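Local coordinates for protein (alpha-2u-globulin) (Rattus norvegicus, PDB 2A2U) that probably binds and carries small hydrophobic molecules, such as lipids and odorants, in the cavity of a lipocalin beta barrel, at residues N28-L34 with I111-Y116; D37-V43 with V137-K143; G55-V59 with Y103-N107. One frame throughout, in Å; residues are numbered along the deposited sequence.

Contact 1 (N28-L34 with I111-Y116); sequences NLDVAKL and ILKTDY
The hydroxyl of Tyr116 receives the backbone N-H of Asp30, with Asp30 N 2.7 Å from Tyr116 OH and the N-H...O angle a bent 133°; a water 2.6 Å from Tyr116 OH is a second partner, and it gives a weak bond to Asn28 O. The site is the closed end of the lipocalin barrel. There the 3-10 turn of residues 31-34, before the first strand, meets the end of strand 106-114, whose Thr114, Asp115 and Tyr116 form the TDY signature of the family. Lys33 suits its place because its extended chain can lie along an aromatic ring: CD sits over the centre of the Tyr116 ring in a CH-pi contact, 3.9 Å from the centroid, while NZ is too distant for more than a weak cation-pi attraction. On the opposite face lies Thr114 CG2, above the rim, so the ring is held between the two. Apolar contacts join the loop to the strand. Leu34 and Ile111 reach toward each other tip to tip, CD1 to CD1 at 3.4 Å, and Leu29 crosses Ile111 at about a right angle. With its CG anti to the backbone N (chi1 -179°), Leu29 sends CD2 to Ile111 and CD1 to Thr114 and the tyrosine. A threonine serves well here because its methyl packs while its hydroxyl, bonded to Tyr119 O, also closes an ST turn, accepting Tyr116 N at 3.2 Å from Thr114 OG1.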
ATOM      1  N   ASN A  28       4.476  18.083 -22.710  1.00 84.45           N
ATOM      2  CA  ASN A  28       3.536  18.331 -23.802  1.00 84.45           C
ATOM      3  C   ASN A  28       2.665  17.093 -23.967  1.00 84.45           C
ATOM      4  O   ASN A  28       1.725  17.074 -24.764  1.00 84.45           O
ATOM      5  CB  ASN A  28       4.280  18.636 -25.111  1.00 70.63           C
ATOM      6  CG  ASN A  28       5.298  17.568 -25.480  1.00 70.63           C
ATOM      7  OD1 ASN A  28       5.605  16.673 -24.692  1.00 70.63           O
ATOM      8  ND2 ASN A  28       5.847  17.679 -26.680  1.00 70.63           N
ATOM      9  N   LEU A  29       2.987  16.077 -23.175  1.00 54.41           N
ATOM     10  CA  LEU A  29       2.284  14.811 -23.170  1.00 54.41           C
ATOM     11  C   LEU A  29       0.844  14.937 -22.663  1.00 54.41           C
ATOM     12  O   LEU A  29       0.512  15.846 -21.919  1.00 54.41           O
ATOM     13  CB  LEU A  29       3.041  13.829 -22.284  1.00 33.70           C
ATOM     14  CG  LEU A  29       2.411  12.444 -22.216  1.00 33.70           C
ATOM     15  CD1 LEU A  29       2.821  11.650 -23.436  1.00 33.70           C
ATOM     16  CD2 LEU A  29       2.824  11.736 -20.959  1.00 33.70           C
ATOM     17  N   ASP A  30       0.001  14.008 -23.094  1.00 38.42           N
ATOM     18  CA  ASP A  30      -1.396  13.924 -22.708  1.00 38.42           C
ATOM     19  C   ASP A  30      -1.539  12.483 -22.220  1.00 38.42           C
ATOM     20  O   ASP A  30      -1.987  11.603 -22.954  1.00 38.42           O
ATOM     21  CB  ASP A  30      -2.306  14.179 -23.915  1.00 65.79           C
ATOM     22  CG  ASP A  30      -3.784  14.178 -23.544  1.00 65.79           C
ATOM     23  OD1 ASP A  30      -4.113  14.039 -22.348  1.00 65.79           O
ATOM     24  OD2 ASP A  30      -4.632  14.313 -24.446  1.00 65.79           O
ATOM     25  N   VAL A  31      -1.125  12.260 -20.974  1.00 35.62           N
ATOM     26  CA  VAL A  31      -1.140  10.943 -20.343  1.00 35.62           C
ATOM     27  C   VAL A  31      -2.477  10.212 -20.421  1.00 35.62           C
ATOM     28  O   VAL A  31      -2.521   8.988 -20.396  1.00 35.62           O
ATOM     29  CB  VAL A  31      -0.656  11.029 -18.867  1.00 28.69           C
ATOM     30  CG1 VAL A  31      -1.705  11.668 -17.994  1.00 28.69           C
ATOM     31  CG2 VAL A  31      -0.296   9.660 -18.343  1.00 28.69           C
ATOM     32  N   ALA A  32      -3.559  10.967 -20.561  1.00 26.31           N
ATOM     33  CA  ALA A  32      -4.893  10.387 -20.662  1.00 26.31           C
ATOM     34  C   ALA A  32      -5.000   9.424 -21.837  1.00 26.31           C
ATOM     35  O   ALA A  32      -5.716   8.430 -21.766  1.00 26.31           O
ATOM     36  CB  ALA A  32      -5.921  11.477 -20.808  1.00 24.48           C
ATOM     37  N   LYS A  33      -4.280   9.717 -22.913  1.00 23.14           N
ATOM     38  CA  LYS A  33      -4.303   8.883 -24.108  1.00 23.14           C
ATOM     39  C   LYS A  33      -3.497   7.600 -24.010  1.00 23.14           C
ATOM     40  O   LYS A  33      -3.504   6.795 -24.938  1.00 23.14           O
ATOM     41  CB  LYS A  33      -3.830   9.682 -25.308  1.00 54.80           C
ATOM     42  CG  LYS A  33      -4.762  10.783 -25.705  1.00 54.80           C
ATOM     43  CD  LYS A  33      -4.151  11.567 -26.824  1.00 54.80           C
ATOM     44  CE  LYS A  33      -5.081  12.653 -27.295  1.00 54.80           C
ATOM     45  NZ  LYS A  33      -4.400  13.515 -28.303  1.00 54.80           N
ATOM     46  N   LEU A  34      -2.772   7.428 -22.910  1.00 19.17           N
ATOM     47  CA  LEU A  34      -1.962   6.231 -22.699  1.00 19.17           C
ATOM     48  C   LEU A  34      -2.814   5.087 -22.161  1.00 19.17           C
ATOM     49  O   LEU A  34      -2.355   3.955 -22.061  1.00 19.17           O
ATOM     50  CB  LEU A  34      -0.826   6.534 -21.727  1.00 25.46           C
ATOM     51  CG  LEU A  34       0.215   7.546 -22.197  1.00 25.46           C
ATOM     52  CD1 LEU A  34       1.178   7.833 -21.075  1.00 25.46           C
ATOM     53  CD2 LEU A  34       0.960   6.991 -23.401  1.00 25.46           C
ATOM     54  N   ILE A 111       8.135   9.384 -19.190  1.00 22.48           N
ATOM     55  CA  ILE A 111       7.648   8.991 -20.503  1.00 22.48           C
ATOM     56  C   ILE A 111       8.534   9.722 -21.486  1.00 22.48           C
ATOM     57  O   ILE A 111       8.410  10.927 -21.690  1.00 22.48           O
ATOM     58  CB  ILE A 111       6.175   9.371 -20.670  1.00 27.79           C
ATOM     59  CG1 ILE A 111       5.356   8.627 -19.614  1.00 27.79           C
ATOM     60  CG2 ILE A 111       5.690   9.009 -22.054  1.00 27.79           C
ATOM     61  CD1 ILE A 111       3.923   9.058 -19.503  1.00 27.79           C
ATOM     62  N   LEU A 112       9.482   8.978 -22.030  1.00 28.50           N
ATOM     63  CA  LEU A 112      10.466   9.504 -22.952  1.00 28.50           C
ATOM     64  C   LEU A 112       9.897   9.955 -24.289  1.00 28.50           C
ATOM     65  O   LEU A 112      10.156  11.080 -24.719  1.00 28.50           O
ATOM     66  CB  LEU A 112      11.558   8.460 -23.171  1.00 23.84           C
ATOM     67  CG  LEU A 112      12.986   8.972 -23.284  1.00 23.84           C
ATOM     68  CD1 LEU A 112      13.324   9.781 -22.052  1.00 23.84           C
ATOM     69  CD2 LEU A 112      13.934   7.800 -23.422  1.00 23.84           C
ATOM     70  N   LYS A 113       9.137   9.081 -24.947  1.00 32.21           N
ATOM     71  CA  LYS A 113       8.548   9.395 -26.249  1.00 32.21           C
ATOM     72  C   LYS A 113       7.324   8.524 -26.525  1.00 32.21           C
ATOM     73  O   LYS A 113       7.314   7.344 -26.196  1.00 32.21           O
ATOM     74  CB  LYS A 113       9.596   9.214 -27.355  1.00 72.04           C
ATOM     75  CG  LYS A 113       9.136   9.637 -28.741  1.00 72.04           C
ATOM     76  CD  LYS A 113      10.269   9.547 -29.759  1.00 72.04           C
ATOM     77  CE  LYS A 113      11.251  10.706 -29.627  1.00 72.04           C
ATOM     78  NZ  LYS A 113      10.655  12.018 -30.035  1.00 72.04           N
ATOM     79  N   THR A 114       6.291   9.116 -27.111  1.00 32.80           N
ATOM     80  CA  THR A 114       5.075   8.378 -27.431  1.00 32.80           C
ATOM     81  C   THR A 114       4.340   9.032 -28.594  1.00 32.80           C
ATOM     82  O   THR A 114       4.446  10.239 -28.797  1.00 32.80           O
ATOM     83  CB  THR A 114       4.113   8.307 -26.216  1.00 21.77           C
ATOM     84  OG1 THR A 114       3.072   7.358 -26.474  1.00 21.77           O
ATOM     85  CG2 THR A 114       3.465   9.653 -25.959  1.00 21.77           C
ATOM     86  N   ASP A 115       3.668   8.215 -29.398  1.00 28.14           N
ATOM     87  CA  ASP A 115       2.882   8.707 -30.517  1.00 28.14           C
ATOM     88  C   ASP A 115       1.428   8.350 -30.213  1.00 28.14           C
ATOM     89  O   ASP A 115       0.535   8.539 -31.025  1.00 28.14           O
ATOM     90  CB  ASP A 115       3.382   8.109 -31.837  1.00 41.19           C
ATOM     91  CG  ASP A 115       2.827   6.736 -32.127  1.00 41.19           C
ATOM     92  OD1 ASP A 115       2.588   5.965 -31.181  1.00 41.19           O
ATOM     93  OD2 ASP A 115       2.651   6.425 -33.322  1.00 41.19           O
ATOM     94  N   TYR A 116       1.238   7.811 -29.011  1.00 25.85           N
ATOM     95  CA  TYR A 116      -0.044   7.406 -28.444  1.00 25.85           C
ATOM     96  C   TYR A 116      -0.700   6.103 -28.886  1.00 25.85           C
ATOM     97  O   TYR A 116      -1.050   5.269 -28.047  1.00 25.85           O
ATOM     98  CB  TYR A 116      -1.052   8.549 -28.501  1.00 30.85           C
ATOM     99  CG  TYR A 116      -0.639   9.769 -27.716  1.00 30.85           C
ATOM    100  CD1 TYR A 116      -0.625   9.763 -26.322  1.00 30.85           C
ATOM    101  CD2 TYR A 116      -0.266  10.936 -28.369  1.00 30.85           C
ATOM    102  CE1 TYR A 116      -0.260  10.903 -25.608  1.00 30.85           C
ATOM    103  CE2 TYR A 116       0.097  12.063 -27.669  1.00 30.85           C
ATOM    104  CZ  TYR A 116       0.102  12.044 -26.301  1.00 30.85           C
ATOM    105  OH  TYR A 116       0.437  13.197 -25.659  1.00 30.85           O
TER
HETATM  106  O   HOH W   1       0.276  15.315 -27.214  1.00 35.92           O

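Contact 2 (D37-V43 with V137-K143); sequences DWFSIVV and VLYGRTK
Phe39 and Gly140 exchange two backbone hydrogen bonds, Phe39 N to Gly140 O at 2.7 Å and Gly140 N to Phe39 O at 3.0 Å, where antiparallel strands 36-44 and 131-140 meet. Ser40 and Tyr139 follow as a non-hydrogen-bonded pair. A classic beta bulge then sets Ile41 and Val42 both against Leu138: Leu138 O accepts Ile41 N at 3.1 Å and, weakly, Val42 N. Regular pairing resumes with Leu138 N on Val42 O.

At the end of the strand pair the contact is made by stacking. The Arg141 guanidinium lies flat on one face of the Trp38 indole, centres 4.0 Å apart and planes at 24°, and Arg141 CG rests over the six-membered ring. Bends at chi2 and chi3 fold the arginine back to cover the indole this way, while its NH2 bonds to the carbonyl of Asn35; Trp38 NE1 donates a hydrogen bond to Leu34 O. The Phe39 ring has Lys143 CG over one face, offset toward the rim, in a CH-pi contact 4.1 Å from the centroid.

The apolar pairs lie on opposite faces of the sheet. Val43 and Val137 meet through CG1 atoms 3.6 Å apart, on the side of Ser40 and Tyr139. Val42 and Leu138 turn to the other side and pack on Phe153 of helix 147-158. Glycine suits position 140 because Ile41 CG1 crowds the place of a beta carbon. Tryptophan on the first strand beneath an arginine just past the last long strand is the signature of the lipocalin barrel's closed end.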
ATOM      1  N   ASP A  37      -4.540  -1.102 -23.612  1.00 19.36           N
ATOM      2  CA  ASP A  37      -3.657  -2.247 -23.654  1.00 19.36           C
ATOM      3  C   ASP A  37      -2.326  -1.957 -24.304  1.00 19.36           C
ATOM      4  O   ASP A  37      -2.259  -1.243 -25.305  1.00 19.36           O
ATOM      5  CB  ASP A  37      -4.335  -3.392 -24.382  1.00 39.16           C
ATOM      6  CG  ASP A  37      -5.562  -3.872 -23.663  1.00 39.16           C
ATOM      7  OD1 ASP A  37      -5.437  -4.367 -22.529  1.00 39.16           O
ATOM      8  OD2 ASP A  37      -6.666  -3.749 -24.214  1.00 39.16           O
ATOM      9  N   TRP A  38      -1.270  -2.506 -23.713  1.00 15.02           N
ATOM     10  CA  TRP A  38       0.081  -2.332 -24.223  1.00 15.02           C
ATOM     11  C   TRP A  38       0.794  -3.652 -24.113  1.00 15.02           C
ATOM     12  O   TRP A  38       0.418  -4.477 -23.299  1.00 15.02           O
ATOM     13  CB  TRP A  38       0.832  -1.285 -23.411  1.00  2.00           C
ATOM     14  CG  TRP A  38       0.287   0.089 -23.567  1.00  2.00           C
ATOM     15  CD1 TRP A  38      -0.665   0.687 -22.784  1.00  2.00           C
ATOM     16  CD2 TRP A  38       0.659   1.042 -24.560  1.00  2.00           C
ATOM     17  NE1 TRP A  38      -0.894   1.964 -23.236  1.00  2.00           N
ATOM     18  CE2 TRP A  38      -0.101   2.214 -24.321  1.00  2.00           C
ATOM     19  CE3 TRP A  38       1.564   1.032 -25.632  1.00  2.00           C
ATOM     20  CZ2 TRP A  38       0.019   3.366 -25.128  1.00  2.00           C
ATOM     21  CZ3 TRP A  38       1.683   2.182 -26.436  1.00  2.00           C
ATOM     22  CH2 TRP A  38       0.912   3.333 -26.173  1.00  2.00           C
ATOM     23  N   PHE A  39       1.819  -3.852 -24.934  1.00 18.72           N
ATOM     24  CA  PHE A  39       2.584  -5.094 -24.927  1.00 18.72           C
ATOM     25  C   PHE A  39       4.050  -4.754 -24.803  1.00 18.72           C
ATOM     26  O   PHE A  39       4.476  -3.701 -25.271  1.00 18.72           O
ATOM     27  CB  PHE A  39       2.395  -5.850 -26.236  1.00 43.21           C
ATOM     28  CG  PHE A  39       1.009  -6.337 -26.455  1.00 43.21           C
ATOM     29  CD1 PHE A  39       0.055  -5.522 -27.043  1.00 43.21           C
ATOM     30  CD2 PHE A  39       0.656  -7.621 -26.083  1.00 43.21           C
ATOM     31  CE1 PHE A  39      -1.230  -5.978 -27.253  1.00 43.21           C
ATOM     32  CE2 PHE A  39      -0.630  -8.090 -26.290  1.00 43.21           C
ATOM     33  CZ  PHE A  39      -1.575  -7.264 -26.876  1.00 43.21           C
ATOM     34  N   SER A  40       4.818  -5.644 -24.182  1.00 26.13           N
ATOM     35  CA  SER A  40       6.252  -5.446 -24.021  1.00 26.13           C
ATOM     36  C   SER A  40       6.942  -5.867 -25.304  1.00 26.13           C
ATOM     37  O   SER A  40       6.819  -7.013 -25.725  1.00 26.13           O
ATOM     38  CB  SER A  40       6.778  -6.264 -22.843  1.00 26.29           C
ATOM     39  OG  SER A  40       6.392  -5.660 -21.626  1.00 26.29           O
ATOM     40  N   ILE A  41       7.664  -4.936 -25.919  1.00 26.89           N
ATOM     41  CA  ILE A  41       8.356  -5.210 -27.166  1.00 26.89           C
ATOM     42  C   ILE A  41       9.873  -5.352 -26.988  1.00 26.89           C
ATOM     43  O   ILE A  41      10.445  -6.381 -27.347  1.00 26.89           O
ATOM     44  CB  ILE A  41       8.037  -4.122 -28.221  1.00 20.61           C
ATOM     45  CG1 ILE A  41       6.525  -3.844 -28.268  1.00 20.61           C
ATOM     46  CG2 ILE A  41       8.551  -4.543 -29.585  1.00 20.61           C
ATOM     47  CD1 ILE A  41       5.644  -5.064 -28.527  1.00 20.61           C
ATOM     48  N   VAL A  42      10.520  -4.326 -26.440  1.00 27.94           N
ATOM     49  CA  VAL A  42      11.969  -4.345 -26.229  1.00 27.94           C
ATOM     50  C   VAL A  42      12.320  -3.720 -24.883  1.00 27.94           C
ATOM     51  O   VAL A  42      11.779  -2.677 -24.518  1.00 27.94           O
ATOM     52  CB  VAL A  42      12.706  -3.545 -27.337  1.00 16.89           C
ATOM     53  CG1 VAL A  42      14.195  -3.567 -27.107  1.00 16.89           C
ATOM     54  CG2 VAL A  42      12.384  -4.105 -28.701  1.00 16.89           C
ATOM     55  N   VAL A  43      13.187  -4.390 -24.128  1.00 28.26           N
ATOM     56  CA  VAL A  43      13.652  -3.893 -22.831  1.00 28.26           C
ATOM     57  C   VAL A  43      15.167  -3.793 -22.915  1.00 28.26           C
ATOM     58  O   VAL A  43      15.809  -4.628 -23.538  1.00 28.26           O
ATOM     59  CB  VAL A  43      13.279  -4.832 -21.650  1.00 19.11           C
ATOM     60  CG1 VAL A  43      11.784  -4.958 -21.532  1.00 19.11           C
ATOM     61  CG2 VAL A  43      13.900  -6.195 -21.834  1.00 19.11           C
ATOM     62  N   VAL A 137      12.288   0.859 -21.696  1.00 18.57           N
ATOM     63  CA  VAL A 137      11.365  -0.072 -22.325  1.00 18.57           C
ATOM     64  C   VAL A 137      10.541   0.555 -23.429  1.00 18.57           C
ATOM     65  O   VAL A 137      10.250   1.759 -23.410  1.00 18.57           O
ATOM     66  CB  VAL A 137      10.398  -0.701 -21.297  1.00 19.48           C
ATOM     67  CG1 VAL A 137      11.143  -1.617 -20.366  1.00 19.48           C
ATOM     68  CG2 VAL A 137       9.725   0.378 -20.495  1.00 19.48           C
ATOM     69  N   LEU A 138      10.203  -0.280 -24.408  1.00 17.40           N
ATOM     70  CA  LEU A 138       9.380   0.121 -25.535  1.00 17.40           C
ATOM     71  C   LEU A 138       8.126  -0.732 -25.478  1.00 17.40           C
ATOM     72  O   LEU A 138       8.217  -1.954 -25.419  1.00 17.40           O
ATOM     73  CB  LEU A 138      10.112  -0.121 -26.860  1.00  9.55           C
ATOM     74  CG  LEU A 138       9.318   0.074 -28.154  1.00  9.55           C
ATOM     75  CD1 LEU A 138       8.845   1.504 -28.241  1.00  9.55           C
ATOM     76  CD2 LEU A 138      10.183  -0.265 -29.349  1.00  9.55           C
ATOM     77  N   TYR A 139       6.968  -0.080 -25.401  1.00 23.10           N
ATOM     78  CA  TYR A 139       5.683  -0.773 -25.378  1.00 23.10           C
ATOM     79  C   TYR A 139       4.954  -0.449 -26.661  1.00 23.10           C
ATOM     80  O   TYR A 139       5.046   0.674 -27.165  1.00 23.10           O
ATOM     81  CB  TYR A 139       4.813  -0.305 -24.214  1.00 23.52           C
ATOM     82  CG  TYR A 139       5.322  -0.721 -22.871  1.00 23.52           C
ATOM     83  CD1 TYR A 139       5.995  -1.921 -22.713  1.00 23.52           C
ATOM     84  CD2 TYR A 139       5.137   0.089 -21.756  1.00 23.52           C
ATOM     85  CE1 TYR A 139       6.472  -2.309 -21.484  1.00 23.52           C
ATOM     86  CE2 TYR A 139       5.612  -0.289 -20.518  1.00 23.52           C
ATOM     87  CZ  TYR A 139       6.279  -1.487 -20.391  1.00 23.52           C
ATOM     88  OH  TYR A 139       6.766  -1.886 -19.174  1.00 23.52           O
ATOM     89  N   GLY A 140       4.228  -1.428 -27.183  1.00 22.22           N
ATOM     90  CA  GLY A 140       3.478  -1.211 -28.400  1.00 22.22           C
ATOM     91  C   GLY A 140       2.049  -1.593 -28.138  1.00 22.22           C
ATOM     92  O   GLY A 140       1.807  -2.402 -27.250  1.00 22.22           O
ATOM     93  N   ARG A 141       1.103  -0.997 -28.861  1.00 28.91           N
ATOM     94  CA  ARG A 141      -0.310  -1.337 -28.677  1.00 28.91           C
ATOM     95  C   ARG A 141      -0.600  -2.673 -29.366  1.00 28.91           C
ATOM     96  O   ARG A 141      -1.657  -3.280 -29.170  1.00 28.91           O
ATOM     97  CB  ARG A 141      -1.208  -0.244 -29.240  1.00 27.25           C
ATOM     98  CG  ARG A 141      -0.810   1.128 -28.780  1.00 27.25           C
ATOM     99  CD  ARG A 141      -2.003   2.003 -28.509  1.00 27.25           C
ATOM    100  NE  ARG A 141      -2.655   1.670 -27.251  1.00 27.25           N
ATOM    101  CZ  ARG A 141      -3.105   2.572 -26.382  1.00 27.25           C
ATOM    102  NH1 ARG A 141      -2.974   3.871 -26.622  1.00 27.25           N
ATOM    103  NH2 ARG A 141      -3.711   2.169 -25.274  1.00 27.25           N
ATOM    104  N   THR A 142       0.383  -3.128 -30.141  1.00 27.06           N
ATOM    105  CA  THR A 142       0.333  -4.383 -30.883  1.00 27.06           C
ATOM    106  C   THR A 142       1.398  -5.331 -30.358  1.00 27.06           C
ATOM    107  O   THR A 142       2.372  -4.885 -29.759  1.00 27.06           O
ATOM    108  CB  THR A 142       0.575  -4.133 -32.380  1.00 30.11           C
ATOM    109  OG1 THR A 142       1.678  -3.236 -32.557  1.00 30.11           O
ATOM    110  CG2 THR A 142      -0.649  -3.519 -33.002  1.00 30.11           C
ATOM    111  N   LYS A 143       1.216  -6.631 -30.590  1.00 26.69           N
ATOM    112  CA  LYS A 143       2.160  -7.646 -30.127  1.00 26.69           C
ATOM    113  C   LYS A 143       3.584  -7.427 -30.613  1.00 26.69           C
ATOM    114  O   LYS A 143       4.533  -7.917 -30.012  1.00 26.69           O
ATOM    115  CB  LYS A 143       1.676  -9.051 -30.482  1.00 86.48           C
ATOM    116  CG  LYS A 143       0.795  -9.674 -29.413  1.00 86.48           C
ATOM    117  CD  LYS A 143       0.231 -11.010 -29.868  1.00 86.48           C
ATOM    118  CE  LYS A 143      -0.593 -11.673 -28.772  1.00 86.48           C
ATOM    119  NZ  LYS A 143      -1.419 -12.807 -29.287  1.00 86.48           N
TER

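Contact 3 (G55-V59 with Y103-N107); sequences GSMRV and YDGGN
Two loops of the lipocalin barrel meet here: a type I turn, Gly55 to Arg58, in the long connection between strands 36-44 and 60-67, and the tight hairpin joining strands 99-102 and 106-114. Tyr103 makes the main link, its OH donating to Ser56 O at 2.7 Å. The carbonyl oxygen lies at the ring's edge, and the hydroxyl is tilted 19° from the carbonyl plane. A chi1 of 177° turns the ring away from its own backbone N, and the length of tyrosine carries OH to the other loop. The Met57 side chain runs alongside the ring, pointing the other way. Its sulfur stands at the ring edge, Met57 SD 5.1 Å from the Tyr103 centroid, a Met-aromatic contact, and its CE methyl lies 3.8 Å from Tyr103 CD2; the unbranched chain, bent at chi2, also brings CE to the Asp104 side chain. Ser56 OG adds a weak bond to Asp104 OD2 at 3.0 Å, but the carboxylate is chiefly engaged by Lys128 at OD1 and Lys50 at OD2, which probably favour its charged form. Within the hairpin Asn107 ND2 binds Tyr103 O at 2.8 Å, nearly straight at 166°, and Gly105 takes backbone angles that a beta carbon would hinder. Around this, Met57 packs on Phe133 and Leu135 of strand 131-140, Tyr103 on Ile77 of strand 70-78, and Asn107 on Leu124 of strand 119-128.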
ATOM      1  N   GLY A  55      14.669 -12.205 -14.235  1.00 43.69           N
ATOM      2  CA  GLY A  55      14.993 -10.853 -13.811  1.00 43.69           C
ATOM      3  C   GLY A  55      13.714 -10.135 -13.424  1.00 43.69           C
ATOM      4  O   GLY A  55      12.695 -10.280 -14.098  1.00 43.69           O
ATOM      5  N   SER A  56      13.759  -9.365 -12.343  1.00 23.12           N
ATOM      6  CA  SER A  56      12.585  -8.641 -11.866  1.00 23.12           C
ATOM      7  C   SER A  56      12.061  -7.610 -12.854  1.00 23.12           C
ATOM      8  O   SER A  56      10.873  -7.314 -12.864  1.00 23.12           O
ATOM      9  CB  SER A  56      12.897  -7.939 -10.547  1.00 23.89           C
ATOM     10  OG  SER A  56      13.799  -6.861 -10.740  1.00 23.89           O
ATOM     11  N   MET A  57      12.951  -7.043 -13.663  1.00 24.83           N
ATOM     12  CA  MET A  57      12.548  -6.029 -14.625  1.00 24.83           C
ATOM     13  C   MET A  57      12.057  -6.584 -15.968  1.00 24.83           C
ATOM     14  O   MET A  57      11.544  -5.832 -16.807  1.00 24.83           O
ATOM     15  CB  MET A  57      13.665  -5.004 -14.821  1.00 31.45           C
ATOM     16  CG  MET A  57      14.051  -4.241 -13.557  1.00 31.45           C
ATOM     17  SD  MET A  57      12.668  -3.422 -12.738  1.00 31.45           S
ATOM     18  CE  MET A  57      13.308  -3.397 -11.012  1.00 31.45           C
ATOM     19  N   ARG A  58      12.219  -7.889 -16.184  1.00 26.19           N
ATOM     20  CA  ARG A  58      11.733  -8.506 -17.421  1.00 26.19           C
ATOM     21  C   ARG A  58      10.225  -8.706 -17.262  1.00 26.19           C
ATOM     22  O   ARG A  58       9.755  -9.810 -16.988  1.00 26.19           O
ATOM     23  CB  ARG A  58      12.410  -9.857 -17.686  1.00 36.24           C
ATOM     24  CG  ARG A  58      11.884 -10.550 -18.947  1.00 36.24           C
ATOM     25  CD  ARG A  58      12.446 -11.946 -19.136  1.00 36.24           C
ATOM     26  NE  ARG A  58      13.616 -11.963 -20.008  1.00 36.24           N
ATOM     27  CZ  ARG A  58      13.653 -12.551 -21.200  1.00 36.24           C
ATOM     28  NH1 ARG A  58      12.579 -13.178 -21.673  1.00 36.24           N
ATOM     29  NH2 ARG A  58      14.763 -12.507 -21.927  1.00 36.24           N
ATOM     30  N   VAL A  59       9.479  -7.615 -17.383  1.00 26.74           N
ATOM     31  CA  VAL A  59       8.033  -7.659 -17.228  1.00 26.74           C
ATOM     32  C   VAL A  59       7.311  -7.613 -18.565  1.00 26.74           C
ATOM     33  O   VAL A  59       7.739  -6.934 -19.498  1.00 26.74           O
ATOM     34  CB  VAL A  59       7.505  -6.514 -16.308  1.00 20.14           C
ATOM     35  CG1 VAL A  59       8.302  -6.471 -15.017  1.00 20.14           C
ATOM     36  CG2 VAL A  59       7.542  -5.173 -17.027  1.00 20.14           C
ATOM     37  N   TYR A 103       9.147  -0.984  -6.443  1.00 17.36           N
ATOM     38  CA  TYR A 103       9.213  -2.312  -7.036  1.00 17.36           C
ATOM     39  C   TYR A 103      10.663  -2.730  -7.143  1.00 17.36           C
ATOM     40  O   TYR A 103      11.387  -2.220  -7.991  1.00 17.36           O
ATOM     41  CB  TYR A 103       8.582  -2.323  -8.433  1.00  2.00           C
ATOM     42  CG  TYR A 103       8.692  -3.678  -9.106  1.00  2.00           C
ATOM     43  CD1 TYR A 103       7.901  -4.752  -8.682  1.00  2.00           C
ATOM     44  CD2 TYR A 103       9.592  -3.896 -10.145  1.00  2.00           C
ATOM     45  CE1 TYR A 103       8.001  -6.012  -9.278  1.00  2.00           C
ATOM     46  CE2 TYR A 103       9.702  -5.161 -10.751  1.00  2.00           C
ATOM     47  CZ  TYR A 103       8.902  -6.207 -10.308  1.00  2.00           C
ATOM     48  OH  TYR A 103       9.002  -7.451 -10.897  1.00  2.00           O
ATOM     49  N   ASP A 104      11.086  -3.652  -6.286  1.00 17.32           N
ATOM     50  CA  ASP A 104      12.467  -4.120  -6.293  1.00 17.32           C
ATOM     51  C   ASP A 104      13.355  -2.903  -6.063  1.00 17.32           C
ATOM     52  O   ASP A 104      14.383  -2.734  -6.725  1.00 17.32           O
ATOM     53  CB  ASP A 104      12.779  -4.763  -7.640  1.00 37.21           C
ATOM     54  CG  ASP A 104      14.073  -5.526  -7.629  1.00 37.21           C
ATOM     55  OD1 ASP A 104      14.244  -6.406  -6.774  1.00 37.21           O
ATOM     56  OD2 ASP A 104      14.926  -5.256  -8.488  1.00 37.21           O
ATOM     57  N   GLY A 105      12.899  -2.032  -5.158  1.00 17.00           N
ATOM     58  CA  GLY A 105      13.602  -0.804  -4.834  1.00 17.00           C
ATOM     59  C   GLY A 105      12.739   0.416  -5.112  1.00 17.00           C
ATOM     60  O   GLY A 105      11.527   0.297  -5.308  1.00 17.00           O
ATOM     61  N   GLY A 106      13.357   1.592  -5.097  1.00 19.65           N
ATOM     62  CA  GLY A 106      12.629   2.817  -5.361  1.00 19.65           C
ATOM     63  C   GLY A 106      12.860   3.163  -6.807  1.00 19.65           C
ATOM     64  O   GLY A 106      14.007   3.286  -7.230  1.00 19.65           O
ATOM     65  N   ASN A 107      11.781   3.314  -7.566  1.00 22.48           N
ATOM     66  CA  ASN A 107      11.888   3.615  -8.986  1.00 22.48           C
ATOM     67  C   ASN A 107      11.354   4.972  -9.385  1.00 22.48           C
ATOM     68  O   ASN A 107      10.280   5.378  -8.961  1.00 22.48           O
ATOM     69  CB  ASN A 107      11.133   2.572  -9.811  1.00 15.68           C
ATOM     70  CG  ASN A 107      11.622   1.171  -9.573  1.00 15.68           C
ATOM     71  OD1 ASN A 107      12.684   0.786 -10.053  1.00 15.68           O
ATOM     72  ND2 ASN A 107      10.824   0.378  -8.862  1.00 15.68           N
TER

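The three contacts are spread along the barrel from its closed end to the loops at the other. Contact 1 and the Trp38-Arg141 end of contact 2 lie at the closed end, the centres of the two contacts about 14 Å apart, and Arg141 joins them: Arg141 NH1 is 2.8 Å from Tyr116 O, in a probable hydrogen bond. In this way the three lipocalin signatures, around Trp38, Thr114-Tyr116 and Arg141, converge. Contact 3 lies across the chain's centre from both, about 22 Å from contact 1 and 17 Å from contact 2, centre to centre. It still touches contact 2, where Ser40 OG lies 2.8 Å from Val59 O, and shares strand 106-114 with contact 1. The probable ligand cavity of the barrel lies between contact 3 and the closed end.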